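PDB 4XKY: dihydrodipicolinate synthase from Bacteroides thetaiotaomicron, which probably catalyses a pyruvate-dependent aldolase-type reaction through a Schiff base, as in dihydrodipicolinate synthases and N-acetylneuraminate lyases of the same TIM-barrel family. Local coordinates for residues C67-A70 and K71-P75; D82-I85 and V86-V89; V176-A179 and M180-N183; K290-K293 and A294-L298. One frame throughout, in Å; residues are numbered along the deposited sequence.

How the contacts relate
All four contacts are local, each on one continuous stretch of a TIM-barrel chain. Contacts 1 and 3 close the C-terminal ends of helices 56-70 and 170-180, whereas contact 2 starts helix 85-97 and contact 4 runs along helix 285-298. Contacts 1 and 2 follow one another around strand 76-79, with centres about 25 Å apart. Contact 2 comes nearest the predicted active site: the D82 side chain is about 9 Å from that of Y136. From V176 of contact 3 to K164, the predicted Schiff-base lysine, the side chains are about 10 Å apart. Contacts 1 and 4 lie away from the annotated sites; the centre of contact 4 is about 40 Å from that of contact 2.

Contact 1 of 4, residues C67-A70 and K71-P75; sequences CRIA and KGRLP
R73 folds its guanidinium back over the last helical turn and grips two carbonyls with it: NE of R73 donates to A70 O at 3.0 Å, and NH2 of R73 to I69 O at 2.8 Å. Both oxygens lie at the edge of the guanidinium, near its plane. From the acceptor side the fit is less regular, because NE stands 50° out of the A70 carbonyl plane. The backbone N of R73 reaches A70 O (3.0 Å) from the other face, so this oxygen is held between two donors of one residue. I69 O is also gripped by two donors, but of different residues: K71 NZ (2.9 Å) lies on the face opposite R73 NH2. A bend at chi3 (-77°) brings the R73 chain round over A70 O. This is a helix C-terminus followed by a type I' turn, A70 to R73, in which K71 and G72 both have positive phi. Two cations set against helix-end carbonyls would probably balance the partial negative charge there. One layer further back, K71 N still bonds C67 O (3.2 Å), and a water bridges C67 O to G72 N. R73 NH2 has a second partner in the salt bridge to E32 on helix 24-36, where I69 also packs on Q28. A70 and L74 touch L42 of strand 42-44, whose backbone is hydrogen-bonded to that of P75.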
ATOM      1  N   CYS A  67     -12.533 -35.521   5.476  1.00 33.38           N
ATOM      2  CA  CYS A  67     -13.279 -36.039   6.626  1.00 35.35           C
ATOM      3  C   CYS A  67     -13.424 -37.557   6.522  1.00 35.78           C
ATOM      4  O   CYS A  67     -13.222 -38.242   7.507  1.00 35.71           O
ATOM      5  CB  CYS A  67     -14.644 -35.400   6.752  1.00 36.79           C
ATOM      6  SG  CYS A  67     -14.644 -33.627   7.047  1.00 39.80           S
ATOM      7  N   ARG A  68     -13.719 -38.077   5.328  1.00 36.13           N
ATOM      8  CA  ARG A  68     -13.834 -39.526   5.126  1.00 37.54           C
ATOM      9  C   ARG A  68     -12.549 -40.231   5.532  1.00 38.61           C
ATOM     10  O   ARG A  68     -12.566 -41.203   6.299  1.00 40.33           O
ATOM     11  CB  ARG A  68     -14.140 -39.868   3.659  1.00 37.60           C
ATOM     12  CG  ARG A  68     -14.140 -41.374   3.369  1.00 39.03           C
ATOM     13  CD  ARG A  68     -14.410 -41.753   1.913  1.00 39.78           C
ATOM     14  NE  ARG A  68     -13.436 -41.139   1.020  1.00 39.67           N
ATOM     15  CZ  ARG A  68     -12.183 -41.554   0.843  1.00 38.97           C
ATOM     16  NH1 ARG A  68     -11.702 -42.616   1.477  1.00 38.49           N
ATOM     17  NH2 ARG A  68     -11.405 -40.884   0.015  1.00 39.05           N
ATOM     18  N   ILE A  69     -11.431 -39.725   5.023  1.00 37.50           N
ATOM     19  CA  ILE A  69     -10.139 -40.392   5.201  1.00 36.99           C
ATOM     20  C   ILE A  69      -9.648 -40.292   6.639  1.00 37.33           C
ATOM     21  O   ILE A  69      -9.100 -41.244   7.174  1.00 40.43           O
ATOM     22  CB  ILE A  69      -9.059 -39.830   4.243  1.00 34.99           C
ATOM     23  CG1 ILE A  69      -9.465 -40.078   2.794  1.00 34.16           C
ATOM     24  CG2 ILE A  69      -7.689 -40.459   4.536  1.00 35.89           C
ATOM     25  CD1 ILE A  69      -8.695 -39.237   1.795  1.00 34.41           C
ATOM     26  N   ALA A  70      -9.832 -39.143   7.268  1.00 38.24           N
ATOM     27  CA  ALA A  70      -9.387 -38.977   8.645  1.00 37.81           C
ATOM     28  C   ALA A  70     -10.131 -39.892   9.608  1.00 40.50           C
ATOM     29  O   ALA A  70      -9.566 -40.263  10.627  1.00 38.33           O
ATOM     30  CB  ALA A  70      -9.564 -37.548   9.093  1.00 37.15           C
ATOM     31  N   LYS A  71     -11.395 -40.218   9.301  1.00 43.50           N
ATOM     32  CA  LYS A  71     -12.169 -41.206  10.077  1.00 47.10           C
ATOM     33  C   LYS A  71     -12.173 -40.859  11.554  1.00 44.63           C
ATOM     34  O   LYS A  71     -11.895 -41.713  12.371  1.00 44.21           O
ATOM     35  CB  LYS A  71     -11.523 -42.599   9.965  1.00 51.27           C
ATOM     36  CG  LYS A  71     -12.062 -43.549   8.920  1.00 56.19           C
ATOM     37  CD  LYS A  71     -11.312 -44.891   8.998  1.00 60.68           C
ATOM     38  CE  LYS A  71      -9.912 -44.885   8.357  1.00 62.58           C
ATOM     39  NZ  LYS A  71      -9.733 -44.049   7.116  1.00 64.50           N
ATOM     40  N   GLY A  72     -12.403 -39.610  11.908  1.00 42.62           N
ATOM     41  CA  GLY A  72     -12.456 -39.209  13.330  1.00 43.96           C
ATOM     42  C   GLY A  72     -11.170 -39.288  14.152  1.00 45.16           C
ATOM     43  O   GLY A  72     -11.168 -38.891  15.319  1.00 47.91           O
ATOM     44  N   ARG A  73     -10.067 -39.761  13.567  1.00 44.31           N
ATOM     45  CA  ARG A  73      -8.799 -39.897  14.311  1.00 44.67           C
ATOM     46  C   ARG A  73      -8.173 -38.589  14.792  1.00 45.22           C
ATOM     47  O   ARG A  73      -7.325 -38.607  15.685  1.00 45.21           O
ATOM     48  CB  ARG A  73      -7.764 -40.633  13.463  1.00 45.00           C
ATOM     49  CG  ARG A  73      -8.111 -42.085  13.189  1.00 45.53           C
ATOM     50  CD  ARG A  73      -7.130 -42.697  12.203  1.00 44.79           C
ATOM     51  NE  ARG A  73      -7.356 -42.294  10.809  1.00 43.92           N
ATOM     52  CZ  ARG A  73      -6.525 -42.579   9.799  1.00 42.77           C
ATOM     53  NH1 ARG A  73      -5.408 -43.269   9.998  1.00 43.18           N
ATOM     54  NH2 ARG A  73      -6.809 -42.194   8.573  1.00 42.29           N
ATOM     55  N   LEU A  74      -8.589 -37.473  14.193  1.00 44.11           N
ATOM     56  CA  LEU A  74      -7.995 -36.161  14.418  1.00 44.14           C
ATOM     57  C   LEU A  74      -9.022 -35.070  14.122  1.00 40.22           C
ATOM     58  O   LEU A  74      -9.762 -35.210  13.189  1.00 38.32           O
ATOM     59  CB  LEU A  74      -6.858 -35.990  13.405  1.00 46.55           C
ATOM     60  CG  LEU A  74      -5.540 -35.397  13.851  1.00 47.16           C
ATOM     61  CD1 LEU A  74      -5.149 -36.032  15.169  1.00 49.47           C
ATOM     62  CD2 LEU A  74      -4.478 -35.657  12.802  1.00 46.44           C
ATOM     63  N   PRO A  75      -9.050 -33.976  14.887  1.00 38.86           N
ATOM     64  CA  PRO A  75      -9.931 -32.872  14.490  1.00 39.84           C
ATOM     65  C   PRO A  75      -9.640 -32.344  13.065  1.00 36.51           C
ATOM     66  O   PRO A  75      -8.474 -32.180  12.672  1.00 37.09           O
ATOM     67  CB  PRO A  75      -9.635 -31.774  15.527  1.00 40.04           C
ATOM     68  CG  PRO A  75      -8.933 -32.450  16.648  1.00 41.70           C
ATOM     69  CD  PRO A  75      -8.278 -33.675  16.104  1.00 41.25           C
TER
HETATM   70  O   HOH W   1     -13.023 -37.761  10.088  1.00 44.53           O

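Contact 2 of 4, residues D82-I85 and V86-V89; sequences DTSI and VESV
D82 and E87 lie side by side and point the same way, with D82 OD1 3.8 Å from CB of E87 and the two carboxylate planes turned 51° apart. The two carboxylates keep separate partners: D82 OD2 is in a salt bridge with R59, while E87 OE2 is hydrogen-bonded to the backbone of a neighbouring subunit. The nearest charged oxygens, D82 OD2 and E87 OE1, are 5.9 Å apart. OD1 of D82 turns its anti lone pair to S84 N, a nearly straight bond of 2.9 Å (169°). An alanine at D82 would probably leave S84 N without its acceptor and R59 without its counter-charge, and let the segment ahead of the helix shift. S84 OG, carried anti to its own backbone N (chi1 161°), accepts from E87 N at 3.1 Å, and CG of E87 lies against the same oxygen at 3.4 Å. One turn apart, I85 CG2 and V89 CG2 cross at an angle at 4.1 Å; I85 also packs on F121 and V89 on L125, both of helix 115-125. The Asx turn at D82 and the N-cap at S84 start helix 85-97 at the end of the loop after barrel strand 76-79, at a subunit interface.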
ATOM      1  N   ASP A  82     -14.881 -16.861   1.972  1.00 35.14           N
ATOM      2  CA  ASP A  82     -15.354 -16.737   0.607  1.00 36.34           C
ATOM      3  C   ASP A  82     -15.828 -15.318   0.479  1.00 36.20           C
ATOM      4  O   ASP A  82     -16.226 -14.718   1.467  1.00 35.95           O
ATOM      5  CB  ASP A  82     -16.522 -17.688   0.323  1.00 38.51           C
ATOM      6  CG  ASP A  82     -16.740 -17.901  -1.171  1.00 40.71           C
ATOM      7  OD1 ASP A  82     -17.310 -17.021  -1.856  1.00 41.39           O
ATOM      8  OD2 ASP A  82     -16.310 -18.955  -1.665  1.00 42.67           O
ATOM      9  N   THR A  83     -15.816 -14.774  -0.725  1.00 34.44           N
ATOM     10  CA  THR A  83     -16.311 -13.418  -0.901  1.00 35.75           C
ATOM     11  C   THR A  83     -17.825 -13.407  -0.701  1.00 34.68           C
ATOM     12  O   THR A  83     -18.384 -12.374  -0.339  1.00 35.81           O
ATOM     13  CB  THR A  83     -15.960 -12.855  -2.288  1.00 36.43           C
ATOM     14  OG1 THR A  83     -16.519 -13.708  -3.291  1.00 38.58           O
ATOM     15  CG2 THR A  83     -14.443 -12.819  -2.472  1.00 38.88           C
ATOM     16  N   SER A  84     -18.481 -14.543  -0.943  1.00 32.78           N
ATOM     17  CA  SER A  84     -19.937 -14.670  -0.711  1.00 34.06           C
ATOM     18  C   SER A  84     -20.252 -15.365   0.608  1.00 32.85           C
ATOM     19  O   SER A  84     -19.873 -16.510   0.819  1.00 30.70           O
ATOM     20  CB  SER A  84     -20.623 -15.422  -1.858  1.00 34.07           C
ATOM     21  OG  SER A  84     -21.890 -15.919  -1.456  1.00 35.06           O
ATOM     22  N   ILE A  85     -20.995 -14.683   1.472  1.00 33.87           N
ATOM     23  CA  ILE A  85     -21.383 -15.251   2.756  1.00 34.83           C
ATOM     24  C   ILE A  85     -22.305 -16.441   2.561  1.00 34.85           C
ATOM     25  O   ILE A  85     -22.176 -17.416   3.279  1.00 33.56           O
ATOM     26  CB  ILE A  85     -21.990 -14.205   3.703  1.00 37.64           C
ATOM     27  CG1 ILE A  85     -20.870 -13.243   4.129  1.00 39.04           C
ATOM     28  CG2 ILE A  85     -22.618 -14.875   4.935  1.00 38.32           C
ATOM     29  CD1 ILE A  85     -21.365 -11.993   4.818  1.00 42.43           C
ATOM     30  N   VAL A  86     -23.187 -16.390   1.570  1.00 34.37           N
ATOM     31  CA  VAL A  86     -24.024 -17.540   1.280  1.00 36.30           C
ATOM     32  C   VAL A  86     -23.125 -18.762   1.000  1.00 34.77           C
ATOM     33  O   VAL A  86     -23.351 -19.813   1.556  1.00 34.90           O
ATOM     34  CB  VAL A  86     -25.005 -17.278   0.113  1.00 36.71           C
ATOM     35  CG1 VAL A  86     -25.574 -18.594  -0.401  1.00 37.73           C
ATOM     36  CG2 VAL A  86     -26.118 -16.344   0.561  1.00 38.41           C
ATOM     37  N   GLU A  87     -22.100 -18.609   0.162  1.00 33.33           N
ATOM     38  CA  GLU A  87     -21.203 -19.719  -0.163  1.00 33.57           C
ATOM     39  C   GLU A  87     -20.399 -20.190   1.054  1.00 33.05           C
ATOM     40  O   GLU A  87     -20.201 -21.386   1.270  1.00 31.73           O
ATOM     41  CB  GLU A  87     -20.239 -19.328  -1.302  1.00 32.95           C
ATOM     42  CG  GLU A  87     -20.907 -18.973  -2.626  1.00 35.39           C
ATOM     43  CD  GLU A  87     -21.815 -20.055  -3.166  1.00 37.67           C
ATOM     44  OE1 GLU A  87     -21.674 -21.216  -2.731  1.00 41.13           O
ATOM     45  OE2 GLU A  87     -22.689 -19.740  -4.008  1.00 38.90           O
ATOM     46  N   SER A  88     -19.947 -19.235   1.854  1.00 33.31           N
ATOM     47  CA  SER A  88     -19.238 -19.559   3.076  1.00 33.87           C
ATOM     48  C   SER A  88     -20.091 -20.423   4.052  1.00 35.42           C
ATOM     49  O   SER A  88     -19.627 -21.459   4.560  1.00 32.64           O
ATOM     50  CB  SER A  88     -18.728 -18.269   3.723  1.00 35.03           C
ATOM     51  OG  SER A  88     -18.076 -18.556   4.937  1.00 35.79           O
ATOM     52  N   VAL A  89     -21.341 -20.012   4.282  1.00 35.41           N
ATOM     53  CA  VAL A  89     -22.235 -20.757   5.153  1.00 36.43           C
ATOM     54  C   VAL A  89     -22.475 -22.164   4.570  1.00 35.75           C
ATOM     55  O   VAL A  89     -22.468 -23.143   5.299  1.00 33.98           O
ATOM     56  CB  VAL A  89     -23.556 -19.993   5.388  1.00 37.49           C
ATOM     57  CG1 VAL A  89     -24.589 -20.893   6.070  1.00 38.45           C
ATOM     58  CG2 VAL A  89     -23.280 -18.736   6.225  1.00 37.77           C
TER

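Contact 3 of 4, residues V176-A179 and M180-N183; sequences VMYA and MKDN
K181 starts with CG lodged between its backbone N and carbonyl carbon (chi1 69°) and Y178 with its ring anti to N, which lays the side chains alongside each other. K181 CE then makes a CH-pi contact over one face of the tyrosine, 4.0 Å from the Y178 ring centroid and displaced toward the rim, with CE1 its nearest ring atom. The bend at chi4 leaves NZ of K181 5.2 Å from the Y178 centroid, a weak cation-pi attraction at most.

M180 runs the other way, bent at chi2 and chi3, and its CG lies beside CG1 of V176 at 4.1 Å. Its backbone N divides its hydrogen between V176 O (2.9 Å) and M177 O (3.0 Å), with angles of only 133° and 130°, as helix 170-180 runs out into a type I turn from M180 to N183. The methionine is also packed on I151 of helix 148-154 and on F186. An alanine at M180 would probably leave V176, I151 and F186 without the chain that joins them.

A water links A179 O to D182 N, and K181 N adds a weak backbone bond to Y178 O (3.3 Å). The lysine side chain thus meets the ring mainly through CE, its ammonium makes a long salt bridge to D182, K181 also packs on an acidic side chain of a neighbouring subunit, and the buried side rests on apolar contacts of M180.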
ATOM      1  N   VAL A 176      -2.155  -9.300  20.879  1.00 36.55           N
ATOM      2  CA  VAL A 176      -3.383 -10.100  20.973  1.00 37.89           C
ATOM      3  C   VAL A 176      -3.221 -11.135  22.096  1.00 39.31           C
ATOM      4  O   VAL A 176      -4.152 -11.310  22.883  1.00 39.14           O
ATOM      5  CB  VAL A 176      -3.763 -10.775  19.633  1.00 37.43           C
ATOM      6  CG1 VAL A 176      -5.076 -11.530  19.741  1.00 37.36           C
ATOM      7  CG2 VAL A 176      -3.882  -9.749  18.515  1.00 38.39           C
ATOM      8  N   MET A 177      -2.059 -11.800  22.191  1.00 38.32           N
ATOM      9  CA  MET A 177      -1.769 -12.642  23.375  1.00 40.70           C
ATOM     10  C   MET A 177      -2.090 -11.873  24.671  1.00 40.09           C
ATOM     11  O   MET A 177      -2.826 -12.358  25.547  1.00 39.11           O
ATOM     12  CB  MET A 177      -0.302 -13.103  23.412  1.00 42.57           C
ATOM     13  CG  MET A 177       0.072 -14.113  22.337  1.00 45.22           C
ATOM     14  SD  MET A 177      -0.629 -15.762  22.613  1.00 50.19           S
ATOM     15  CE  MET A 177       0.288 -16.256  24.074  1.00 50.39           C
ATOM     16  N   TYR A 178      -1.572 -10.652  24.777  1.00 40.96           N
ATOM     17  CA  TYR A 178      -1.750  -9.892  26.005  1.00 42.54           C
ATOM     18  C   TYR A 178      -3.231  -9.623  26.251  1.00 43.50           C
ATOM     19  O   TYR A 178      -3.694  -9.802  27.359  1.00 43.85           O
ATOM     20  CB  TYR A 178      -0.962  -8.596  25.984  1.00 42.62           C
ATOM     21  CG  TYR A 178      -1.203  -7.719  27.194  1.00 43.68           C
ATOM     22  CD1 TYR A 178      -0.400  -7.831  28.318  1.00 45.41           C
ATOM     23  CD2 TYR A 178      -2.217  -6.769  27.210  1.00 43.86           C
ATOM     24  CE1 TYR A 178      -0.608  -7.035  29.436  1.00 45.93           C
ATOM     25  CE2 TYR A 178      -2.427  -5.966  28.325  1.00 45.14           C
ATOM     26  CZ  TYR A 178      -1.608  -6.113  29.428  1.00 45.77           C
ATOM     27  OH  TYR A 178      -1.760  -5.351  30.552  1.00 50.30           O
ATOM     28  N   ALA A 179      -3.952  -9.207  25.212  1.00 43.58           N
ATOM     29  CA  ALA A 179      -5.403  -8.996  25.292  1.00 44.45           C
ATOM     30  C   ALA A 179      -6.188 -10.271  25.653  1.00 44.88           C
ATOM     31  O   ALA A 179      -7.261 -10.181  26.248  1.00 45.27           O
ATOM     32  CB  ALA A 179      -5.934  -8.407  23.984  1.00 43.78           C
ATOM     33  N   MET A 180      -5.661 -11.446  25.304  1.00 43.91           N
ATOM     34  CA  MET A 180      -6.366 -12.713  25.559  1.00 44.14           C
ATOM     35  C   MET A 180      -5.817 -13.511  26.746  1.00 45.40           C
ATOM     36  O   MET A 180      -6.212 -14.660  26.961  1.00 46.15           O
ATOM     37  CB  MET A 180      -6.330 -13.594  24.295  1.00 43.12           C
ATOM     38  CG  MET A 180      -6.985 -12.955  23.081  1.00 42.07           C
ATOM     39  SD  MET A 180      -8.681 -12.461  23.425  1.00 43.39           S
ATOM     40  CE  MET A 180      -9.503 -14.026  23.717  1.00 43.10           C
ATOM     41  N   LYS A 181      -4.935 -12.899  27.527  1.00 46.49           N
ATOM     42  CA  LYS A 181      -4.195 -13.619  28.569  1.00 48.16           C
ATOM     43  C   LYS A 181      -5.068 -14.178  29.691  1.00 49.90           C
ATOM     44  O   LYS A 181      -4.654 -15.099  30.372  1.00 49.55           O
ATOM     45  CB  LYS A 181      -3.149 -12.709  29.191  1.00 49.55           C
ATOM     46  CG  LYS A 181      -3.753 -11.580  30.019  1.00 51.05           C
ATOM     47  CD  LYS A 181      -2.651 -10.698  30.554  1.00 53.45           C
ATOM     48  CE  LYS A 181      -3.182  -9.327  30.895  1.00 55.69           C
ATOM     49  NZ  LYS A 181      -3.766  -9.380  32.253  1.00 58.76           N
ATOM     50  N   ASP A 182      -6.253 -13.609  29.895  1.00 51.55           N
ATOM     51  CA  ASP A 182      -7.184 -14.125  30.906  1.00 54.52           C
ATOM     52  C   ASP A 182      -8.222 -15.110  30.365  1.00 53.89           C
ATOM     53  O   ASP A 182      -9.179 -15.448  31.059  1.00 51.49           O
ATOM     54  CB  ASP A 182      -7.872 -12.964  31.621  1.00 55.85           C
ATOM     55  CG  ASP A 182      -6.909 -12.166  32.476  1.00 56.72           C
ATOM     56  OD1 ASP A 182      -5.962 -12.762  33.037  1.00 55.10           O
ATOM     57  OD2 ASP A 182      -7.098 -10.943  32.585  1.00 59.30           O
ATOM     58  N   ASN A 183      -8.021 -15.581  29.139  1.00 51.90           N
ATOM     59  CA  ASN A 183      -8.874 -16.602  28.562  1.00 52.42           C
ATOM     60  C   ASN A 183      -7.996 -17.711  27.997  1.00 50.94           C
ATOM     61  O   ASN A 183      -7.894 -17.873  26.778  1.00 48.41           O
ATOM     62  CB  ASN A 183      -9.765 -16.001  27.478  1.00 54.15           C
ATOM     63  CG  ASN A 183     -10.908 -16.921  27.085  1.00 56.78           C
ATOM     64  OD1 ASN A 183     -11.040 -18.047  27.591  1.00 59.29           O
ATOM     65  ND2 ASN A 183     -11.752 -16.438  26.189  1.00 57.41           N
TER
HETATM   66  O   HOH W   2      -7.707 -11.877  28.556  1.00 48.60           O

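Contact 4 of 4, residues K290-K293 and A294-L298; sequences KIWK and ALQNL
Q296 packs over W292, one helical turn earlier, with every atom from CB outward close to it. CB rises beside the carbonyl oxygens of W292 and K293. CG is 3.3 Å from W292 O and lies over the face of the six-membered ring, 4.0 Å from its centroid, a CH-pi contact. With CG anti to the carbonyl carbon (chi1 -64°) and the chain extended after it, CD passes across the indole to within 3.4 Å of W292 NE1. There the amide stacks on the ring, the two planes 27° apart. At the tip, OE1 lies nearest NE1 and CD1 of W292, and NE2 comes to 3.3 Å from W292 NE1, two donors without a hydrogen bond. The indole also meets a crystal neighbour, which may influence its pose.

Next to it, CE of K293 lies 3.7 Å from ND2 of N297. The frame is regular alpha helix, with Q296 N bonded to W292 O at 2.9 Å (161°). I291, A294, L295 and L298 of this last helix face inward, to helices 257-268 and 231-247; W292 also touches L268. The glutamine therefore meets the tryptophan by dispersion and flat stacking, and the hydrogen bonds of the contact are all in the backbone.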
ATOM      1  N   LYS A 290      16.193 -28.563  -8.923  1.00 34.00           N
ATOM      2  CA  LYS A 290      16.705 -27.765  -7.820  1.00 33.95           C
ATOM      3  C   LYS A 290      16.057 -28.120  -6.512  1.00 32.07           C
ATOM      4  O   LYS A 290      16.697 -28.072  -5.471  1.00 31.98           O
ATOM      5  CB  LYS A 290      16.455 -26.287  -8.048  1.00 36.13           C
ATOM      6  CG  LYS A 290      17.319 -25.681  -9.129  1.00 40.96           C
ATOM      7  CD  LYS A 290      17.204 -24.172  -9.085  1.00 45.17           C
ATOM      8  CE  LYS A 290      17.497 -23.570 -10.434  1.00 50.58           C
ATOM      9  NZ  LYS A 290      18.953 -23.588 -10.742  1.00 55.46           N
ATOM     10  N   ILE A 291      14.762 -28.406  -6.540  1.00 29.86           N
ATOM     11  CA  ILE A 291      14.086 -28.753  -5.319  1.00 28.11           C
ATOM     12  C   ILE A 291      14.645 -30.099  -4.843  1.00 28.51           C
ATOM     13  O   ILE A 291      14.896 -30.254  -3.682  1.00 27.78           O
ATOM     14  CB  ILE A 291      12.543 -28.796  -5.487  1.00 27.09           C
ATOM     15  CG1 ILE A 291      11.994 -27.390  -5.747  1.00 26.27           C
ATOM     16  CG2 ILE A 291      11.891 -29.404  -4.254  1.00 26.68           C
ATOM     17  CD1 ILE A 291      11.875 -26.503  -4.535  1.00 25.93           C
ATOM     18  N   TRP A 292      14.845 -31.066  -5.736  1.00 30.29           N
ATOM     19  CA  TRP A 292      15.410 -32.371  -5.344  1.00 32.96           C
ATOM     20  C   TRP A 292      16.795 -32.204  -4.666  1.00 36.16           C
ATOM     21  O   TRP A 292      17.045 -32.759  -3.590  1.00 35.95           O
ATOM     22  CB  TRP A 292      15.469 -33.315  -6.558  1.00 33.07           C
ATOM     23  CG  TRP A 292      16.121 -34.658  -6.310  1.00 34.15           C
ATOM     24  CD1 TRP A 292      17.193 -35.166  -6.972  1.00 35.07           C
ATOM     25  CD2 TRP A 292      15.718 -35.666  -5.364  1.00 34.25           C
ATOM     26  NE1 TRP A 292      17.502 -36.416  -6.491  1.00 35.70           N
ATOM     27  CE2 TRP A 292      16.619 -36.744  -5.494  1.00 36.10           C
ATOM     28  CE3 TRP A 292      14.707 -35.744  -4.397  1.00 34.88           C
ATOM     29  CZ2 TRP A 292      16.533 -37.914  -4.701  1.00 36.89           C
ATOM     30  CZ3 TRP A 292      14.617 -36.909  -3.601  1.00 36.71           C
ATOM     31  CH2 TRP A 292      15.528 -37.976  -3.769  1.00 36.70           C
ATOM     32  N   LYS A 293      17.667 -31.411  -5.287  1.00 38.53           N
ATOM     33  CA  LYS A 293      18.983 -31.071  -4.711  1.00 41.85           C
ATOM     34  C   LYS A 293      18.854 -30.481  -3.319  1.00 38.63           C
ATOM     35  O   LYS A 293      19.580 -30.843  -2.383  1.00 36.35           O
ATOM     36  CB  LYS A 293      19.705 -30.063  -5.618  1.00 47.06           C
ATOM     37  CG  LYS A 293      21.016 -29.501  -5.077  1.00 53.43           C
ATOM     38  CD  LYS A 293      22.044 -30.604  -4.882  1.00 60.04           C
ATOM     39  CE  LYS A 293      23.429 -30.069  -4.553  1.00 64.38           C
ATOM     40  NZ  LYS A 293      24.444 -30.959  -5.177  1.00 68.58           N
ATOM     41  N   ALA A 294      17.942 -29.534  -3.183  1.00 37.42           N
ATOM     42  CA  ALA A 294      17.662 -28.960  -1.878  1.00 36.75           C
ATOM     43  C   ALA A 294      17.238 -30.033  -0.859  1.00 36.62           C
ATOM     44  O   ALA A 294      17.684 -30.002   0.299  1.00 35.88           O
ATOM     45  CB  ALA A 294      16.583 -27.897  -1.989  1.00 36.99           C
ATOM     46  N   LEU A 295      16.368 -30.956  -1.281  1.00 34.74           N
ATOM     47  CA  LEU A 295      15.882 -31.994  -0.379  1.00 35.77           C
ATOM     48  C   LEU A 295      17.014 -32.911   0.034  1.00 37.55           C
ATOM     49  O   LEU A 295      17.118 -33.249   1.198  1.00 35.91           O
ATOM     50  CB  LEU A 295      14.768 -32.839  -0.996  1.00 35.50           C
ATOM     51  CG  LEU A 295      13.350 -32.272  -1.004  1.00 34.60           C
ATOM     52  CD1 LEU A 295      12.476 -33.183  -1.857  1.00 33.82           C
ATOM     53  CD2 LEU A 295      12.777 -32.171   0.408  1.00 34.45           C
ATOM     54  N   GLN A 296      17.880 -33.276  -0.907  1.00 39.06           N
ATOM     55  CA  GLN A 296      19.013 -34.127  -0.581  1.00 41.55           C
ATOM     56  C   GLN A 296      19.999 -33.450   0.378  1.00 43.41           C
ATOM     57  O   GLN A 296      20.677 -34.125   1.144  1.00 42.31           O
ATOM     58  CB  GLN A 296      19.756 -34.530  -1.833  1.00 43.69           C
ATOM     59  CG  GLN A 296      18.980 -35.382  -2.824  1.00 45.11           C
ATOM     60  CD  GLN A 296      19.791 -35.582  -4.099  1.00 49.11           C
ATOM     61  OE1 GLN A 296      20.183 -34.611  -4.748  1.00 53.56           O
ATOM     62  NE2 GLN A 296      20.081 -36.838  -4.444  1.00 49.69           N
ATOM     63  N   ASN A 297      20.090 -32.129   0.308  1.00 44.26           N
ATOM     64  CA  ASN A 297      20.928 -31.354   1.225  1.00 47.19           C
ATOM     65  C   ASN A 297      20.343 -31.146   2.614  1.00 48.45           C
ATOM     66  O   ASN A 297      21.073 -30.811   3.533  1.00 49.33           O
ATOM     67  CB  ASN A 297      21.246 -29.988   0.636  1.00 47.80           C
ATOM     68  CG  ASN A 297      22.280 -30.052  -0.463  1.00 51.05           C
ATOM     69  OD1 ASN A 297      22.916 -31.082  -0.701  1.00 55.71           O
ATOM     70  ND2 ASN A 297      22.458 -28.942  -1.140  1.00 53.02           N
ATOM     71  N   LEU A 298      19.034 -31.301   2.771  1.00 50.50           N
ATOM     72  CA  LEU A 298      18.455 -31.392   4.110  1.00 53.57           C
ATOM     73  C   LEU A 298      18.811 -32.741   4.691  1.00 58.80           C
ATOM     74  O   LEU A 298      19.261 -32.843   5.823  1.00 63.88           O
ATOM     75  CB  LEU A 298      16.938 -31.294   4.071  1.00 51.62           C
ATOM     76  CG  LEU A 298      16.351 -30.048   3.439  1.00 50.20           C
ATOM     77  CD1 LEU A 298      14.847 -30.208   3.431  1.00 50.17           C
ATOM     78  CD2 LEU A 298      16.769 -28.787   4.170  1.00 50.02           C
TER